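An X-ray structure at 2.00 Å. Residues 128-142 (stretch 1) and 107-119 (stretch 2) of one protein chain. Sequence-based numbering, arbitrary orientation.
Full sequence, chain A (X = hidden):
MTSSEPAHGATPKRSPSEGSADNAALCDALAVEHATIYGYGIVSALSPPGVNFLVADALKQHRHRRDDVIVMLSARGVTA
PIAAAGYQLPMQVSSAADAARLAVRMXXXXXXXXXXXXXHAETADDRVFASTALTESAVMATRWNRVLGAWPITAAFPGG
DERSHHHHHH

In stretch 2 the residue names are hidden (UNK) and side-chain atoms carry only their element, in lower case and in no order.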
ATOM      1  N   VAL A 128       4.841 -11.750   1.264  1.00 34.21           N
ATOM      2  CA  VAL A 128       5.498 -10.522   1.686  1.00 34.15           C
ATOM      3  C   VAL A 128       5.969  -9.706   0.483  1.00 33.22           C
ATOM      4  O   VAL A 128       5.792  -8.499   0.488  1.00 34.51           O
ATOM      5  CB  VAL A 128       6.615 -10.729   2.756  1.00 34.61           C
ATOM      6  CG1 VAL A 128       7.490  -9.475   2.926  1.00 35.11           C
ATOM      7  CG2 VAL A 128       5.993 -11.098   4.103  1.00 33.18           C
ATOM      8  N   PHE A 129       6.521 -10.354  -0.543  1.00 32.03           N
ATOM      9  CA  PHE A 129       7.017  -9.669  -1.742  1.00 31.76           C
ATOM     10  C   PHE A 129       5.864  -8.989  -2.485  1.00 32.30           C
ATOM     11  O   PHE A 129       5.984  -7.824  -2.942  1.00 31.44           O
ATOM     12  CB  PHE A 129       7.753 -10.657  -2.650  1.00 31.33           C
ATOM     13  CG  PHE A 129       8.203 -10.059  -3.983  1.00 30.96           C
ATOM     14  CD1 PHE A 129       9.507  -9.602  -4.148  1.00 30.07           C
ATOM     15  CD2 PHE A 129       7.320  -9.944  -5.059  1.00 27.00           C
ATOM     16  CE1 PHE A 129       9.932  -9.059  -5.368  1.00 30.27           C
ATOM     17  CE2 PHE A 129       7.739  -9.384  -6.279  1.00 27.87           C
ATOM     18  CZ  PHE A 129       9.049  -8.949  -6.426  1.00 29.17           C
ATOM     19  N   ALA A 130       4.742  -9.718  -2.586  1.00 31.44           N
ATOM     20  CA  ALA A 130       3.580  -9.241  -3.313  1.00 30.77           C
ATOM     21  C   ALA A 130       2.971  -8.054  -2.541  1.00 30.99           C
ATOM     22  O   ALA A 130       2.564  -7.093  -3.149  1.00 29.48           O
ATOM     23  CB  ALA A 130       2.549 -10.359  -3.492  1.00 29.64           C
ATOM     24  N   SER A 131       2.910  -8.146  -1.202  1.00 30.80           N
ATOM     25  CA  SER A 131       2.388  -7.057  -0.426  1.00 30.96           C
ATOM     26  C   SER A 131       3.257  -5.814  -0.480  1.00 30.43           C
ATOM     27  O   SER A 131       2.722  -4.714  -0.474  1.00 32.10           O
ATOM     28  CB  SER A 131       2.056  -7.452   1.018  1.00 31.57           C
ATOM     29  OG  SER A 131       3.192  -7.388   1.869  1.00 35.83           O
ATOM     30  N   THR A 132       4.570  -5.964  -0.503  1.00 30.00           N
ATOM     31  CA  THR A 132       5.484  -4.849  -0.756  1.00 30.71           C
ATOM     32  C   THR A 132       5.240  -4.173  -2.139  1.00 31.35           C
ATOM     33  O   THR A 132       5.106  -2.912  -2.227  1.00 30.55           O
ATOM     34  CB  THR A 132       6.927  -5.334  -0.612  1.00 31.14           C
ATOM     35  OG1 THR A 132       7.114  -5.740   0.751  1.00 31.78           O
ATOM     36  CG2 THR A 132       7.922  -4.232  -0.949  1.00 31.70           C
ATOM     37  N   ALA A 133       5.119  -5.006  -3.183  1.00 30.49           N
ATOM     38  CA  ALA A 133       4.771  -4.554  -4.526  1.00 29.41           C
ATOM     39  C   ALA A 133       3.399  -3.862  -4.544  1.00 30.59           C
ATOM     40  O   ALA A 133       3.235  -2.821  -5.213  1.00 29.36           O
ATOM     41  CB  ALA A 133       4.815  -5.719  -5.504  1.00 29.01           C
ATOM     42  N   LEU A 134       2.433  -4.407  -3.800  1.00 28.32           N
ATOM     43  CA  LEU A 134       1.112  -3.821  -3.741  1.00 29.73           C
ATOM     44  C   LEU A 134       1.165  -2.412  -3.082  1.00 30.45           C
ATOM     45  O   LEU A 134       0.573  -1.436  -3.574  1.00 29.08           O
ATOM     46  CB  LEU A 134       0.199  -4.734  -2.916  1.00 30.49           C
ATOM     47  CG  LEU A 134      -1.337  -4.672  -2.921  1.00 33.48           C
ATOM     48  CD1 LEU A 134      -1.847  -5.344  -1.712  1.00 34.83           C
ATOM     49  CD2 LEU A 134      -1.915  -3.311  -2.985  1.00 34.28           C
ATOM     50  N   THR A 135       1.857  -2.346  -1.951  1.00 31.09           N
ATOM     51  CA  THR A 135       2.019  -1.096  -1.203  1.00 31.90           C
ATOM     52  C   THR A 135       2.766  -0.029  -2.008  1.00 31.31           C
ATOM     53  O   THR A 135       2.350   1.146  -2.004  1.00 32.04           O
ATOM     54  CB  THR A 135       2.732  -1.359   0.094  1.00 30.33           C
ATOM     55  OG1 THR A 135       1.871  -2.152   0.937  1.00 32.96           O
ATOM     56  CG2 THR A 135       3.100  -0.054   0.799  1.00 33.91           C
ATOM     57  N   GLU A 136       3.830  -0.430  -2.699  1.00 30.57           N
ATOM     58  CA  GLU A 136       4.574   0.491  -3.567  1.00 31.61           C
ATOM     59  C   GLU A 136       3.731   1.085  -4.710  1.00 32.83           C
ATOM     60  O   GLU A 136       3.902   2.273  -5.018  1.00 33.11           O
ATOM     61  CB  GLU A 136       5.833  -0.161  -4.136  1.00 30.46           C
ATOM     62  CG  GLU A 136       6.872  -0.426  -3.018  1.00 31.26           C
ATOM     63  CD  GLU A 136       8.070  -1.218  -3.503  1.00 32.46           C
ATOM     64  OE1 GLU A 136       8.043  -1.793  -4.617  1.00 35.49           O
ATOM     65  OE2 GLU A 136       9.067  -1.272  -2.769  1.00 33.84           O
ATOM     66  N   SER A 137       2.897   0.235  -5.331  1.00 32.29           N
ATOM     67  CA  SER A 137       1.967   0.591  -6.409  1.00 33.33           C
ATOM     68  C   SER A 137       0.966   1.628  -5.872  1.00 32.89           C
ATOM     69  O   SER A 137       0.708   2.638  -6.499  1.00 32.80           O
ATOM     70  CB  SER A 137       1.198  -0.662  -6.882  1.00 32.64           C
ATOM     71  OG  SER A 137       2.033  -1.620  -7.509  1.00 32.56           O
ATOM     72  N   ALA A 138       0.394   1.348  -4.708  1.00 33.00           N
ATOM     73  CA  ALA A 138      -0.482   2.298  -3.981  1.00 33.30           C
ATOM     74  C   ALA A 138       0.160   3.629  -3.594  1.00 32.98           C
ATOM     75  O   ALA A 138      -0.477   4.659  -3.682  1.00 34.98           O
ATOM     76  CB  ALA A 138      -0.996   1.647  -2.749  1.00 32.83           C
ATOM     77  N   VAL A 139       1.381   3.605  -3.074  1.00 32.43           N
ATOM     78  CA  VAL A 139       2.105   4.831  -2.750  1.00 30.92           C
ATOM     79  C   VAL A 139       2.399   5.574  -4.082  1.00 32.11           C
ATOM     80  O   VAL A 139       2.174   6.801  -4.193  1.00 31.46           O
ATOM     81  CB  VAL A 139       3.358   4.508  -1.935  1.00 30.92           C
ATOM     82  CG1 VAL A 139       4.323   5.676  -1.930  1.00 31.86           C
ATOM     83  CG2 VAL A 139       2.956   4.084  -0.454  1.00 30.12           C
ATOM     84  N   MET A 140       2.802   4.847  -5.127  1.00 32.00           N
ATOM     85  CA  MET A 140       3.023   5.509  -6.438  1.00 31.66           C
ATOM     86  C   MET A 140       1.789   6.227  -6.986  1.00 31.88           C
ATOM     87  O   MET A 140       1.902   7.367  -7.477  1.00 31.87           O
ATOM     88  CB  MET A 140       3.574   4.553  -7.505  1.00 33.35           C
ATOM     89  CG  MET A 140       5.108   4.381  -7.531  1.00 37.97           C
ATOM     90  SD  MET A 140       6.139   5.897  -7.660  1.00 45.39           S
ATOM     91  CE  MET A 140       5.156   6.802  -8.663  1.00 37.31           C
ATOM     92  N   ALA A 141       0.634   5.555  -6.955  1.00 31.62           N
ATOM     93  CA  ALA A 141      -0.662   6.150  -7.341  1.00 32.70           C
ATOM     94  C   ALA A 141      -0.984   7.407  -6.530  1.00 32.72           C
ATOM     95  O   ALA A 141      -1.454   8.408  -7.105  1.00 32.38           O
ATOM     96  CB  ALA A 141      -1.843   5.098  -7.249  1.00 32.04           C
ATOM     97  N   THR A 142      -0.761   7.387  -5.205  1.00 32.76           N
ATOM     98  CA  THR A 142      -1.084   8.570  -4.431  1.00 32.42           C
ATOM     99  C   THR A 142      -0.150   9.729  -4.838  1.00 32.18           C
ATOM    100  O   THR A 142      -0.558  10.882  -4.846  1.00 31.04           O
ATOM    101  CB  THR A 142      -0.971   8.374  -2.871  1.00 34.27           C
ATOM    102  OG1 THR A 142       0.408   8.263  -2.521  1.00 38.93           O
ATOM    103  CG2 THR A 142      -1.675   7.143  -2.411  1.00 30.99           C
ATOM    104  N   UNK A 107      -0.710   2.236 -11.945  1.00 33.77           N
ATOM    105  CA  UNK A 107      -0.385   1.884 -10.555  1.00 33.41           C
ATOM    106  C   UNK A 107      -1.546   1.184  -9.889  1.00 34.70           C
ATOM    107  O   UNK A 107      -1.356   0.212  -9.174  1.00 34.44           O
ATOM    108  c   UNK A 107       1.377   3.775 -10.308  1.00 31.50           C
ATOM    109  c   UNK A 107       0.015   3.156  -9.812  1.00 33.40           C
ATOM    110  c   UNK A 107       2.620   2.817 -10.245  1.00 34.13           C
ATOM    111  o   UNK A 107       3.634   3.148 -10.889  1.00 32.57           O
ATOM    112  o   UNK A 107       2.626   1.765  -9.543  1.00 34.12           O
ATOM    113  N   UNK A 108      -2.757   1.713 -10.100  1.00 34.82           N
ATOM    114  CA  UNK A 108      -3.986   1.077  -9.648  1.00 33.94           C
ATOM    115  C   UNK A 108      -4.186  -0.318 -10.238  1.00 33.77           C
ATOM    116  O   UNK A 108      -4.541  -1.225  -9.515  1.00 33.05           O
ATOM    117  c   UNK A 108      -5.308   3.155  -8.946  1.00 35.29           C
ATOM    118  c   UNK A 108      -5.210   1.972  -9.919  1.00 34.20           C
ATOM    119  o   UNK A 108      -6.021   4.137  -9.186  1.00 36.25           O
ATOM    120  n   UNK A 108      -4.613   3.057  -7.859  1.00 32.10           N
ATOM    121  N   UNK A 109      -3.958  -0.502 -11.542  1.00 33.04           N
ATOM    122  CA  UNK A 109      -4.003  -1.833 -12.136  1.00 33.32           C
ATOM    123  C   UNK A 109      -2.917  -2.756 -11.508  1.00 33.10           C
ATOM    124  O   UNK A 109      -3.112  -3.967 -11.371  1.00 31.71           O
ATOM    125  o   UNK A 109      -4.746  -0.930 -15.698  1.00 43.59           O
ATOM    126  c   UNK A 109      -3.748  -1.759 -13.668  1.00 32.86           C
ATOM    127  c   UNK A 109      -4.949  -1.205 -14.474  1.00 36.67           C
ATOM    128  o   UNK A 109      -6.087  -1.082 -13.945  1.00 37.74           O
ATOM    129  N   UNK A 110      -1.746  -2.192 -11.200  1.00 33.43           N
ATOM    130  CA  UNK A 110      -0.677  -2.964 -10.560  1.00 32.49           C
ATOM    131  C   UNK A 110      -1.038  -3.382  -9.125  1.00 33.39           C
ATOM    132  O   UNK A 110      -0.726  -4.519  -8.713  1.00 34.26           O
ATOM    133  N   UNK A 111      -1.656  -2.487  -8.350  1.00 32.33           N
ATOM    134  CA  UNK A 111      -2.197  -2.870  -7.024  1.00 32.67           C
ATOM    135  C   UNK A 111      -3.165  -4.048  -7.135  1.00 33.08           C
ATOM    136  O   UNK A 111      -3.060  -5.046  -6.419  1.00 33.55           O
ATOM    137  c   UNK A 111      -2.906  -1.683  -6.348  1.00 32.31           C
ATOM    138  N   UNK A 112      -4.096  -3.949  -8.070  1.00 33.97           N
ATOM    139  CA  UNK A 112      -5.055  -5.037  -8.322  1.00 33.95           C
ATOM    140  C   UNK A 112      -4.398  -6.368  -8.625  1.00 33.47           C
ATOM    141  O   UNK A 112      -4.875  -7.405  -8.147  1.00 32.98           O
ATOM    142  o   UNK A 112      -6.720  -3.513  -9.105  1.00 34.98           O
ATOM    143  c   UNK A 112      -7.017  -5.816  -9.741  1.00 34.54           C
ATOM    144  c   UNK A 112      -6.003  -4.683  -9.469  1.00 34.30           C
ATOM    145  N   UNK A 113      -3.337  -6.348  -9.437  1.00 33.78           N
ATOM    146  CA  UNK A 113      -2.633  -7.581  -9.827  1.00 32.73           C
ATOM    147  C   UNK A 113      -1.807  -8.130  -8.642  1.00 32.10           C
ATOM    148  O   UNK A 113      -1.791  -9.315  -8.393  1.00 30.79           O
ATOM    149  c   UNK A 113      -1.754  -7.351 -11.023  1.00 32.67           C
ATOM    150  N   UNK A 114      -1.152  -7.247  -7.909  1.00 31.65           N
ATOM    151  CA  UNK A 114      -0.454  -7.643  -6.689  1.00 31.76           C
ATOM    152  C   UNK A 114      -1.332  -8.123  -5.543  1.00 31.74           C
ATOM    153  O   UNK A 114      -0.950  -9.057  -4.836  1.00 31.22           O
ATOM    154  c   UNK A 114       4.749  -9.170  -8.466  1.00 33.48           C
ATOM    155  c   UNK A 114       3.466  -7.177  -8.580  1.00 32.38           C
ATOM    156  c   UNK A 114       2.892  -8.854  -6.904  1.00 33.31           C
ATOM    157  c   UNK A 114       0.563  -6.582  -6.252  1.00 31.40           C
ATOM    158  c   UNK A 114       3.947  -9.634  -7.398  1.00 32.43           C
ATOM    159  c   UNK A 114       2.643  -7.603  -7.508  1.00 32.04           C
ATOM    160  n   UNK A 114       3.015  -5.943  -8.985  1.00 32.16           N
ATOM    161  c   UNK A 114       1.685  -6.568  -7.278  1.00 32.31           C
ATOM    162  c   UNK A 114       4.527  -7.932  -9.054  1.00 31.33           C
ATOM    163  c   UNK A 114       1.942  -5.590  -8.202  1.00 31.00           C
ATOM    164  N   UNK A 115      -2.503  -7.522  -5.353  1.00 32.44           N
ATOM    165  CA  UNK A 115      -3.443  -8.064  -4.362  1.00 32.58           C
ATOM    166  C   UNK A 115      -3.818  -9.496  -4.713  1.00 31.99           C
ATOM    167  O   UNK A 115      -4.005 -10.304  -3.827  1.00 31.42           O
ATOM    168  c   UNK A 115      -4.687  -7.192  -4.249  1.00 33.12           C
ATOM    169  c   UNK A 115      -5.633  -7.639  -3.190  1.00 36.30           C
ATOM    170  c   UNK A 115      -6.443  -4.334  -3.836  1.00 43.63           C
ATOM    171  c   UNK A 115      -6.796  -6.653  -3.029  1.00 38.51           C
ATOM    172  n   UNK A 115      -6.318  -5.280  -2.910  1.00 39.87           N
ATOM    173  n   UNK A 115      -7.055  -4.581  -5.004  1.00 40.71           N
ATOM    174  n   UNK A 115      -5.951  -3.120  -3.585  1.00 45.17           N
ATOM    175  N   UNK A 116      -3.931  -9.819  -6.006  1.00 30.54           N
ATOM    176  CA  UNK A 116      -4.211 -11.219  -6.390  1.00 29.83           C
ATOM    177  C   UNK A 116      -3.077 -12.187  -6.050  1.00 29.63           C
ATOM    178  O   UNK A 116      -3.326 -13.326  -5.703  1.00 29.41           O
ATOM    179  c   UNK A 116      -4.549 -11.310  -7.872  1.00 29.95           C
ATOM    180  N   UNK A 117      -1.823 -11.754  -6.218  1.00 29.29           N
ATOM    181  CA  UNK A 117      -0.682 -12.574  -5.783  1.00 27.52           C
ATOM    182  C   UNK A 117      -0.687 -12.767  -4.233  1.00 26.47           C
ATOM    183  O   UNK A 117      -0.469 -13.900  -3.708  1.00 25.55           O
ATOM    184  c   UNK A 117       1.853 -12.832  -5.852  1.00 26.75           C
ATOM    185  c   UNK A 117       0.673 -11.989  -6.328  1.00 27.20           C
ATOM    186  c   UNK A 117       0.694 -11.913  -7.946  1.00 27.05           C
ATOM    187  N   UNK A 118      -0.939 -11.684  -3.482  1.00 26.41           N
ATOM    188  CA  UNK A 118      -1.048 -11.831  -1.995  1.00 25.96           C
ATOM    189  C   UNK A 118      -2.048 -12.927  -1.674  1.00 26.92           C
ATOM    190  O   UNK A 118      -1.816 -13.774  -0.797  1.00 26.47           O
ATOM    191  c   UNK A 118      -0.511  -9.391  -1.405  1.00 27.44           C
ATOM    192  c   UNK A 118      -1.515 -10.508  -1.241  1.00 25.91           C
ATOM    193  c   UNK A 118      -1.822 -10.760   0.273  1.00 25.88           C
ATOM    194  N   UNK A 119      -3.203 -12.851  -2.333  1.00 28.09           N
ATOM    195  CA  UNK A 119      -4.304 -13.752  -2.077  1.00 30.15           C
ATOM    196  C   UNK A 119      -3.978 -15.241  -2.401  1.00 29.85           C
ATOM    197  O   UNK A 119      -4.325 -16.135  -1.642  1.00 28.30           O
ATOM    198  o   UNK A 119      -7.793 -12.618  -4.245  1.00 44.30           O
ATOM    199  c   UNK A 119      -6.730 -14.115  -2.713  1.00 35.21           C
ATOM    200  c   UNK A 119      -7.939 -13.559  -3.445  1.00 40.68           C
ATOM    201  o   UNK A 119      -9.046 -14.060  -3.196  1.00 47.16           O
ATOM    202  c   UNK A 119      -5.491 -13.255  -2.903  1.00 31.11           C
TER
HETATM  203  O   HOH W   1       2.352  -1.629 -10.027  1.00 45.55           O

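Position 107 carries three carbons in a row, the last bearing two oxygens. This carboxylate end packs against Met140, its terminal carbon 3.4 Å from Met140 CB, and the position is glutamate, Glu107. Its OE1 lies 3.4 Å from Ser137 CA; the oxygen of one water lies 2.5 Å from Ser137 OG, and the same water donates a weak hydrogen bond to Glu107 OE1 at 3.4 Å. OE2 is satisfied elsewhere in the structure.

Position 108 has two carbons, the second bearing one oxygen and one nitrogen, an amide. Its CB points away, but the side chain turns back to place the nitrogen 3.5 Å from Ala141 CB; this is Asn108. At 109 two carbons end in two oxygens and touch nothing on the partner helix; this is Asp109. Position 110 has no side-chain atoms, hence Gly110. Ser137 OG approaches its backbone, 3.9 Å from Gly110 C, although there would be room for a CB.

A lone carbon at 111 lies 3.9 Å from Leu134 CD2, giving Ala111. At 112 one carbon bears an oxygen and a carbon, out of contact with stretch 1: Thr112. Position 113, again a single carbon without contact to stretch 1, is Ala113.

Position 114 has one carbon followed by fused five- and six-membered rings of eight carbons and one nitrogen, an indole. Ala133 CB sits over the face of the five-membered ring, and Phe129 directs its edge toward the indole face. The residue is Trp114, with CD2 3.5 Å from Ala133 CB and CH2 3.7 Å from Phe129 CE2.

At 115 three carbons lead to a nitrogen and then a carbon with two more nitrogens, a guanidinium. One terminal nitrogen comes within 4.1 Å of Leu134 CD2: Arg115. The single carbon at 116 faces away and is Ala116. Positions 117 and 118 each show one carbon bearing two others. At 117 a branch carbon lies 3.5 Å from Ala130 CB, giving Val117; at 118 one lies 3.8 Å from the same Ala130 CB, giving Val118. Position 119, three carbons ending in two oxygens, makes no contact with stretch 1 and is Glu119.

The helices run nearly antiparallel, at 162°, and their axes approach to 8.1 Å. The backbones come close where Ala111, with only a CB, faces Leu134: Leu134 CA and Ala111 CA are 4.8 Å apart. Trp114 fits among Phe129, Ala130, Ala133 and Ser137; in return, Leu134 sits among Ala111, Trp114, Arg115 and Val118, and Ser137 among Glu107, Gly110, Ala111 and Trp114. No direct hydrogen bond crosses; the contact is built mainly of side-chain packing, with one water between Ser137 OG and Glu107 OE1.

Stretch 2, residues 107-119: ENDGATAWRAVVE
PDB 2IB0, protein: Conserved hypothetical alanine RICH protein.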